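Transcriptional activator PlcR protein (Bacillus thuringiensis, PDB 3U3W) activates transcription of virulence genes by binding DNA when its helical regulatory domain holds the quorum-sensing signal peptide PapR. Local coordinates at residues Glu73-Phe78 against Pro109-Phe114; Lys79-Met84 against Tyr95-Asn100; Leu115-Tyr120 against Leu155-Ala160. All blocks are in the same frame, centred on the assembly; numbering follows the deposited sequence.

Interaction 1 of 3, residues Glu73-Phe78 against Pro109-Phe114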
# COMPACT_ATOMS: atom_id res chain seq x y z
N GLU A 73 -5.54 -17.89 1.84
CA GLU A 73 -4.37 -17.35 2.55
C GLU A 73 -3.10 -17.85 1.89
O GLU A 73 -2.18 -17.07 1.65
CB GLU A 73 -4.39 -17.73 4.03
CG GLU A 73 -3.12 -17.37 4.80
CD GLU A 73 -2.85 -15.86 4.83
OE1 GLU A 73 -3.79 -15.08 4.59
OE2 GLU A 73 -1.69 -15.47 5.11
N ARG A 74 -3.05 -19.13 1.58
CA ARG A 74 -1.88 -19.70 0.93
C ARG A 74 -1.69 -19.07 -0.47
O ARG A 74 -0.57 -18.71 -0.85
CB ARG A 74 -2.00 -21.23 0.85
CG ARG A 74 -0.84 -21.91 0.14
CD ARG A 74 -1.11 -23.39 -0.14
NE ARG A 74 -2.06 -23.60 -1.24
CZ ARG A 74 -1.73 -23.63 -2.53
NH1 ARG A 74 -0.47 -23.44 -2.90
NH2 ARG A 74 -2.67 -23.85 -3.45
N LYS A 75 -2.77 -18.91 -1.21
CA LYS A 75 -2.66 -18.32 -2.54
C LYS A 75 -2.08 -16.90 -2.48
O LYS A 75 -1.26 -16.52 -3.32
CB LYS A 75 -4.01 -18.36 -3.27
CG LYS A 75 -4.43 -19.79 -3.65
CD LYS A 75 -5.73 -19.83 -4.41
CE LYS A 75 -6.20 -21.26 -4.62
NZ LYS A 75 -7.63 -21.30 -5.06
N LYS A 76 -2.46 -16.14 -1.47
CA LYS A 76 -1.99 -14.77 -1.35
C LYS A 76 -0.49 -14.69 -1.03
O LYS A 76 0.22 -13.84 -1.56
CB LYS A 76 -2.84 -14.00 -0.35
CG LYS A 76 -4.31 -13.95 -0.75
CD LYS A 76 -4.96 -12.62 -0.38
CE LYS A 76 -4.92 -12.37 1.12
NZ LYS A 76 -5.50 -11.04 1.46
N GLN A 77 -0.01 -15.58 -0.17
CA GLN A 77 1.43 -15.67 0.12
C GLN A 77 2.21 -16.13 -1.11
O GLN A 77 3.35 -15.73 -1.34
CB GLN A 77 1.68 -16.62 1.29
CG GLN A 77 0.77 -16.38 2.48
CD GLN A 77 0.89 -17.46 3.56
OE1 GLN A 77 -0.08 -17.73 4.28
NE2 GLN A 77 2.07 -18.07 3.66
N PHE A 78 1.59 -17.00 -1.89
CA PHE A 78 2.20 -17.50 -3.11
C PHE A 78 2.41 -16.32 -4.06
O PHE A 78 3.51 -16.07 -4.53
CB PHE A 78 1.30 -18.55 -3.74
CG PHE A 78 1.95 -19.31 -4.87
CD1 PHE A 78 2.80 -20.37 -4.61
CD2 PHE A 78 1.69 -18.96 -6.19
CE1 PHE A 78 3.39 -21.08 -5.64
CE2 PHE A 78 2.28 -19.66 -7.23
CZ PHE A 78 3.12 -20.73 -6.96
N PRO A 109 -10.14 -19.08 -11.80
CA PRO A 109 -9.70 -18.37 -13.02
C PRO A 109 -8.69 -17.25 -12.77
O PRO A 109 -7.65 -17.24 -13.45
CB PRO A 109 -11.01 -17.82 -13.60
CG PRO A 109 -12.06 -18.77 -13.11
CD PRO A 109 -11.60 -19.21 -11.73
N GLU A 110 -8.97 -16.35 -11.83
CA GLU A 110 -8.07 -15.22 -11.56
C GLU A 110 -6.69 -15.67 -11.10
O GLU A 110 -5.68 -15.11 -11.53
CB GLU A 110 -8.68 -14.23 -10.55
CG GLU A 110 -7.66 -13.26 -9.95
CD GLU A 110 -8.24 -12.35 -8.85
OE1 GLU A 110 -9.42 -12.50 -8.46
OE2 GLU A 110 -7.49 -11.47 -8.38
N PHE A 111 -6.64 -16.66 -10.20
CA PHE A 111 -5.34 -17.16 -9.74
C PHE A 111 -4.65 -17.93 -10.87
O PHE A 111 -3.43 -17.81 -11.04
CB PHE A 111 -5.48 -18.02 -8.47
CG PHE A 111 -4.14 -18.43 -7.85
CD1 PHE A 111 -3.22 -17.48 -7.44
CD2 PHE A 111 -3.82 -19.77 -7.68
CE1 PHE A 111 -1.99 -17.85 -6.86
CE2 PHE A 111 -2.60 -20.16 -7.11
CZ PHE A 111 -1.69 -19.19 -6.70
N GLN A 112 -5.40 -18.70 -11.64
CA GLN A 112 -4.81 -19.42 -12.77
C GLN A 112 -4.24 -18.42 -13.78
O GLN A 112 -3.15 -18.64 -14.31
CB GLN A 112 -5.81 -20.37 -13.44
CG GLN A 112 -6.29 -21.51 -12.53
CD GLN A 112 -5.68 -22.87 -12.87
OE1 GLN A 112 -4.67 -23.26 -12.30
NE2 GLN A 112 -6.32 -23.59 -13.78
N GLN A 113 -4.96 -17.33 -14.02
CA GLN A 113 -4.47 -16.30 -14.93
C GLN A 113 -3.17 -15.67 -14.45
O GLN A 113 -2.26 -15.42 -15.24
CB GLN A 113 -5.52 -15.22 -15.13
CG GLN A 113 -5.19 -14.31 -16.28
CD GLN A 113 -6.05 -13.08 -16.26
OE1 GLN A 113 -6.13 -12.41 -15.25
NE2 GLN A 113 -6.72 -12.79 -17.38
N PHE A 114 -3.09 -15.42 -13.14
CA PHE A 114 -1.87 -14.90 -12.55
C PHE A 114 -0.69 -15.87 -12.76
O PHE A 114 0.40 -15.46 -13.15
CB PHE A 114 -2.08 -14.63 -11.05
CG PHE A 114 -0.80 -14.34 -10.33
CD1 PHE A 114 -0.30 -13.05 -10.27
CD2 PHE A 114 -0.06 -15.37 -9.77
CE1 PHE A 114 0.89 -12.79 -9.63
CE2 PHE A 114 1.13 -15.12 -9.13
CZ PHE A 114 1.62 -13.83 -9.06
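The aliphatic chain of K75 lies across one face of the F111 ring, joining helix 72-87 to the first turns of helix 109-125. Its CG is 4.0 Å from the ring centroid and only 15° off the ring normal, a CH-pi contact, and CD lies nearer the root of the ring, 3.8 Å from F111 CD2. The chain is extended beyond CG, which lays CG and CD along the aromatic surface before the lysine reaches its polar end. There NZ donates to the backbone O of S70 and is also bonded to H108 ND1; the ammonium group of this buried lysine is thus held next to the segment that leads into helix 109-125.

Helix 72-87, with residues 73-78 near its start, runs into the helical regulatory part of PlcR, which has the TPR-like fold of the RNPP family and to which residues 109-114 belong.

The second kind of contact is aromatic. F78 stands one helical turn beyond K75 and meets F111 at the rim: F78 CD2 approaches F111 CZ to 3.4 Å, near the plane of the F111 ring. The ring planes are inclined at 72° and the centroids are 5.7 Å apart. F111 can serve both neighbours because its CG is anti to the backbone N (chi1 -173°), which sends the ring out toward helix 72-87.

Charges flank this apolar patch. R74 forms salt bridges with D71 and with E101 of helix 91-102, and the side chain of E101 also touches both F78 and F111.

Interaction 2 of 3, residues Lys79-Met84 against Tyr95-Asn100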
# COMPACT_ATOMS: atom_id res chain seq x y z
N LYS A 79 1.33 -15.60 -4.31
CA LYS A 79 1.34 -14.40 -5.14
C LYS A 79 2.42 -13.37 -4.72
O LYS A 79 3.16 -12.84 -5.56
CB LYS A 79 -0.05 -13.77 -5.14
CG LYS A 79 -0.24 -12.72 -6.18
CD LYS A 79 -1.66 -12.20 -6.19
CE LYS A 79 -1.77 -11.01 -7.13
NZ LYS A 79 -3.05 -10.26 -6.97
N ASP A 80 2.52 -13.10 -3.42
CA ASP A 80 3.54 -12.17 -2.92
C ASP A 80 4.95 -12.70 -3.10
O ASP A 80 5.89 -11.92 -3.25
CB ASP A 80 3.30 -11.87 -1.42
CG ASP A 80 2.05 -11.04 -1.18
OD1 ASP A 80 1.55 -10.40 -2.14
OD2 ASP A 80 1.59 -11.03 -0.01
N GLN A 81 5.10 -14.02 -3.06
CA GLN A 81 6.41 -14.65 -3.25
C GLN A 81 6.87 -14.46 -4.69
O GLN A 81 7.97 -13.96 -4.97
CB GLN A 81 6.34 -16.14 -2.91
CG GLN A 81 7.06 -16.51 -1.63
CD GLN A 81 6.45 -17.72 -0.91
OE1 GLN A 81 5.55 -18.39 -1.42
NE2 GLN A 81 6.94 -17.98 0.30
N VAL A 82 5.99 -14.84 -5.61
CA VAL A 82 6.25 -14.72 -7.03
C VAL A 82 6.61 -13.26 -7.34
O VAL A 82 7.62 -12.99 -8.01
CB VAL A 82 5.03 -15.21 -7.84
CG1 VAL A 82 5.16 -14.84 -9.31
CG2 VAL A 82 4.84 -16.70 -7.67
N ILE A 83 5.81 -12.34 -6.81
CA ILE A 83 6.02 -10.92 -7.03
C ILE A 83 7.41 -10.47 -6.56
O ILE A 83 8.10 -9.74 -7.25
CB ILE A 83 4.89 -10.08 -6.42
CG1 ILE A 83 3.64 -10.18 -7.30
CG2 ILE A 83 5.31 -8.62 -6.27
CD1 ILE A 83 2.42 -9.60 -6.65
N MET A 84 7.81 -10.93 -5.39
CA MET A 84 9.13 -10.60 -4.87
C MET A 84 10.22 -11.15 -5.79
O MET A 84 11.13 -10.43 -6.18
CB MET A 84 9.30 -11.14 -3.45
CG MET A 84 10.68 -10.92 -2.87
SD MET A 84 11.23 -9.22 -3.06
CE MET A 84 10.00 -8.35 -2.07
N TYR A 95 9.72 -19.83 -12.70
CA TYR A 95 9.33 -20.82 -13.68
C TYR A 95 9.00 -22.18 -13.03
O TYR A 95 7.96 -22.77 -13.29
CB TYR A 95 10.45 -20.97 -14.72
CG TYR A 95 10.18 -22.01 -15.78
CD1 TYR A 95 9.41 -21.71 -16.90
CD2 TYR A 95 10.71 -23.29 -15.66
CE1 TYR A 95 9.16 -22.66 -17.87
CE2 TYR A 95 10.48 -24.25 -16.63
CZ TYR A 95 9.70 -23.93 -17.73
OH TYR A 95 9.46 -24.89 -18.67
N ASN A 96 9.90 -22.65 -12.18
CA ASN A 96 9.68 -23.88 -11.42
C ASN A 96 8.55 -23.79 -10.41
O ASN A 96 7.68 -24.67 -10.34
CB ASN A 96 10.96 -24.32 -10.72
CG ASN A 96 12.03 -24.77 -11.68
OD1 ASN A 96 11.74 -25.38 -12.72
ND2 ASN A 96 13.28 -24.47 -11.36
N LYS A 97 8.56 -22.72 -9.61
CA LYS A 97 7.57 -22.53 -8.56
C LYS A 97 6.15 -22.49 -9.14
O LYS A 97 5.25 -23.19 -8.69
CB LYS A 97 7.87 -21.25 -7.77
CG LYS A 97 6.76 -20.80 -6.83
CD LYS A 97 7.17 -19.56 -6.05
CE LYS A 97 6.11 -19.18 -5.02
NZ LYS A 97 5.92 -20.26 -4.00
N VAL A 98 5.97 -21.68 -10.17
CA VAL A 98 4.67 -21.51 -10.79
C VAL A 98 4.21 -22.74 -11.59
O VAL A 98 3.01 -23.06 -11.63
CB VAL A 98 4.67 -20.26 -11.69
CG1 VAL A 98 3.54 -20.30 -12.69
CG2 VAL A 98 4.60 -19.01 -10.82
N TRP A 99 5.16 -23.41 -12.24
CA TRP A 99 4.83 -24.64 -12.95
C TRP A 99 4.26 -25.71 -12.01
O TRP A 99 3.26 -26.35 -12.32
CB TRP A 99 6.03 -25.19 -13.74
CG TRP A 99 5.71 -26.50 -14.34
CD1 TRP A 99 6.18 -27.72 -13.94
CD2 TRP A 99 4.77 -26.75 -15.40
NE1 TRP A 99 5.62 -28.72 -14.71
CE2 TRP A 99 4.75 -28.15 -15.61
CE3 TRP A 99 3.96 -25.93 -16.20
CZ2 TRP A 99 3.95 -28.75 -16.59
CZ3 TRP A 99 3.17 -26.53 -17.18
CH2 TRP A 99 3.16 -27.92 -17.36
N ASN A 100 4.89 -25.87 -10.85
CA ASN A 100 4.39 -26.81 -9.84
C ASN A 100 2.96 -26.51 -9.42
O ASN A 100 2.13 -27.41 -9.36
CB ASN A 100 5.31 -26.86 -8.62
CG ASN A 100 6.58 -27.65 -8.90
OD1 ASN A 100 6.60 -28.51 -9.80
ND2 ASN A 100 7.65 -27.37 -8.16
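K97 reaches from helix 91-102 toward Q81 and V82 of helix 72-87, bridging the two arms of an antiparallel helical hairpin. The short segments run at 156° to each other with their axes 10.9 Å apart, and V82 and V98 are the residues whose CA atoms are nearest. Such hairpins of consecutive helices are the building material of TPR-like domains, and this one comes at the N-terminal end of the regulatory region.

The lysine approaches Q81 at about a right angle. It is extended as far as CE and then bends at the last torsion (chi4 62°), which turns NZ aside to the amide. CE makes the lysine's closest carbon contacts, 3.7 Å from Q81 CB and 3.8 Å from V82 CG2. Q81 lies at the exposed margin of the interface and V82 in its buried part, so the lysine chain spans the change from solvent to interior.

Deeper in, the two valines cross at roughly a right angle, each offering one methyl: V82 CG2 and V98 CG2 are 3.9 Å apart. In both residues this is the branch anti to the carbonyl carbon. The other methyl of the first valine, V82 CG1, packs against F114 and Q118 of helix 109-125.

A single hydrogen bond crosses between the segments, from K97 NZ to Q81 OE1 at 3.2 Å, with the donor raised 50° out of the amide carbonyl plane.

Interaction 3 of 3, residues Leu115-Tyr120 against Leu155-Ala160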
# COMPACT_ATOMS: atom_id res chain seq x y z
N LEU A 115 -0.91 -17.16 -12.50
CA LEU A 115 0.14 -18.17 -12.71
C LEU A 115 0.63 -18.22 -14.17
O LEU A 115 1.84 -18.22 -14.43
CB LEU A 115 -0.38 -19.55 -12.31
CG LEU A 115 -0.87 -19.78 -10.88
CD1 LEU A 115 -1.59 -21.11 -10.81
CD2 LEU A 115 0.27 -19.68 -9.85
N GLN A 116 -0.31 -18.26 -15.10
CA GLN A 116 -0.01 -18.31 -16.53
C GLN A 116 0.75 -17.08 -17.02
O GLN A 116 1.77 -17.21 -17.70
CB GLN A 116 -1.30 -18.52 -17.34
CG GLN A 116 -1.97 -19.86 -17.06
CD GLN A 116 -3.03 -20.24 -18.09
OE1 GLN A 116 -4.09 -19.62 -18.17
NE2 GLN A 116 -2.73 -21.25 -18.90
N TRP A 117 0.24 -15.89 -16.66
CA TRP A 117 0.96 -14.64 -16.91
C TRP A 117 2.41 -14.77 -16.45
O TRP A 117 3.33 -14.59 -17.25
CB TRP A 117 0.22 -13.45 -16.25
CG TRP A 117 1.06 -12.24 -15.93
CD1 TRP A 117 2.06 -11.70 -16.69
CD2 TRP A 117 0.97 -11.42 -14.75
NE1 TRP A 117 2.60 -10.59 -16.05
CE2 TRP A 117 1.94 -10.41 -14.86
CE3 TRP A 117 0.15 -11.44 -13.62
CZ2 TRP A 117 2.13 -9.45 -13.88
CZ3 TRP A 117 0.33 -10.47 -12.65
CH2 TRP A 117 1.32 -9.50 -12.78
N GLN A 118 2.62 -15.11 -15.18
CA GLN A 118 3.98 -15.19 -14.65
C GLN A 118 4.82 -16.28 -15.33
O GLN A 118 6.03 -16.13 -15.51
CB GLN A 118 3.96 -15.40 -13.13
CG GLN A 118 3.38 -14.24 -12.35
CD GLN A 118 4.32 -13.03 -12.29
OE1 GLN A 118 5.53 -13.15 -12.48
NE2 GLN A 118 3.75 -11.87 -12.01
N TYR A 119 4.17 -17.39 -15.68
CA TYR A 119 4.87 -18.52 -16.28
C TYR A 119 5.40 -18.18 -17.68
O TYR A 119 6.55 -18.45 -17.99
CB TYR A 119 3.96 -19.75 -16.26
CG TYR A 119 4.27 -20.85 -17.27
CD1 TYR A 119 5.31 -21.75 -17.08
CD2 TYR A 119 3.46 -21.02 -18.38
CE1 TYR A 119 5.57 -22.76 -18.01
CE2 TYR A 119 3.70 -22.01 -19.30
CZ TYR A 119 4.75 -22.88 -19.12
OH TYR A 119 4.95 -23.86 -20.08
N TYR A 120 4.55 -17.55 -18.48
CA TYR A 120 4.92 -17.11 -19.82
C TYR A 120 6.04 -16.08 -19.82
O TYR A 120 6.96 -16.19 -20.63
CB TYR A 120 3.71 -16.52 -20.53
CG TYR A 120 2.71 -17.56 -20.94
CD1 TYR A 120 3.10 -18.74 -21.56
CD2 TYR A 120 1.35 -17.36 -20.71
CE1 TYR A 120 2.16 -19.70 -21.95
CE2 TYR A 120 0.41 -18.30 -21.09
CZ TYR A 120 0.81 -19.46 -21.71
OH TYR A 120 -0.15 -20.38 -22.07
N LEU A 155 -3.98 -4.92 -16.57
CA LEU A 155 -3.02 -3.86 -16.83
C LEU A 155 -1.60 -4.39 -16.66
O LEU A 155 -0.71 -4.07 -17.44
CB LEU A 155 -3.28 -2.63 -15.95
CG LEU A 155 -4.64 -1.96 -16.22
CD1 LEU A 155 -4.82 -0.70 -15.41
CD2 LEU A 155 -4.81 -1.65 -17.69
N TYR A 156 -1.40 -5.25 -15.67
CA TYR A 156 -0.09 -5.86 -15.47
C TYR A 156 0.33 -6.72 -16.68
O TYR A 156 1.48 -6.72 -17.10
CB TYR A 156 -0.09 -6.72 -14.21
CG TYR A 156 -0.43 -5.99 -12.93
CD1 TYR A 156 -0.24 -4.63 -12.81
CD2 TYR A 156 -0.93 -6.69 -11.83
CE1 TYR A 156 -0.56 -3.96 -11.63
CE2 TYR A 156 -1.25 -6.04 -10.65
CZ TYR A 156 -1.06 -4.67 -10.55
OH TYR A 156 -1.36 -4.01 -9.39
N ILE A 157 -0.64 -7.44 -17.24
CA ILE A 157 -0.41 -8.23 -18.44
C ILE A 157 -0.11 -7.33 -19.66
O ILE A 157 0.81 -7.61 -20.45
CB ILE A 157 -1.60 -9.21 -18.67
CG1 ILE A 157 -1.65 -10.24 -17.54
CG2 ILE A 157 -1.48 -9.93 -20.02
CD1 ILE A 157 -2.94 -11.05 -17.47
N GLU A 158 -0.85 -6.23 -19.80
CA GLU A 158 -0.55 -5.27 -20.85
C GLU A 158 0.85 -4.68 -20.72
O GLU A 158 1.51 -4.41 -21.74
CB GLU A 158 -1.60 -4.17 -20.90
CG GLU A 158 -2.91 -4.65 -21.50
CD GLU A 158 -4.05 -3.69 -21.24
OE1 GLU A 158 -5.18 -4.16 -20.96
OE2 GLU A 158 -3.83 -2.48 -21.32
N ASN A 159 1.31 -4.48 -19.49
CA ASN A 159 2.62 -3.92 -19.27
C ASN A 159 3.68 -4.91 -19.74
O ASN A 159 4.60 -4.52 -20.44
CB ASN A 159 2.84 -3.52 -17.80
CG ASN A 159 4.31 -3.17 -17.50
OD1 ASN A 159 4.78 -2.06 -17.77
ND2 ASN A 159 5.03 -4.12 -16.98
N ALA A 160 3.53 -6.19 -19.38
CA ALA A 160 4.42 -7.24 -19.92
C ALA A 160 4.43 -7.27 -21.47
O ALA A 160 5.48 -7.25 -22.09
CB ALA A 160 4.05 -8.62 -19.36
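W117 pushes its indole from helix 109-125 against three residues of helix 153-167: Y156, I157 and A160. With chi1 at 156° the indole swings away from the backbone N and extends toward helix 153-167. I157 lies over one face: CG1, the branch anti to the carbonyl carbon, is 4.0 Å from the centroid of the five-membered ring and 22° off its normal, a CH-pi contact. The opposite face of the indole has Q118 NE2 above it, 3.4 Å from the plane and offset toward the rim.

The six-membered end meets Y156 through the beta carbon, W117 CH2 lying 3.4 Å from Y156 CB. This indole ring and the tyrosine ring form an oblique pair, centroids 5.8 Å apart and planes at 31°, and it is the far, hydroxyl end of Y156 that leads away; its OH is hydrogen-bonded to N191, and F194 meets the ring edge-to-face. At the pyrrole end, A160 CB approaches W117 NE1 to 4.1 Å.

The two short segments run nearly parallel, as expected when alternate helices of a TPR-like array lie side by side; I157 also touches L142 of the intervening helix 131-143. The bound peptide packs directly against this contact: W117 meets its backbone, N159 ND2 hydrogen-bonds to that backbone, and A160 touches one of its aromatic side chains, placing these helices in the peptide-binding site of a TPR-like domain.

Overall arrangement
The three contacts lie 10 to 13 Å apart between centres, and all lie within helices 72-87 to 153-167 of the TPR-like domain. Interactions 1 and 2 share helix 72-87; interactions 1 and 3 share helix 109-125. Along the chain, interaction 2 is nested within the loop closed by interaction 1, and interaction 3 follows in series. Packing joins them directly: F78 meets K97 and L115, F114 lies on K79, and V98 touches L115 and Y119. Interaction 1 comes to about 22 Å from the DNA (nearest atoms) and interaction 3 to about 30 Å, and side-chain packing is continuous from helix 72-87 to the peptide-binding helices 109-125 and 153-167.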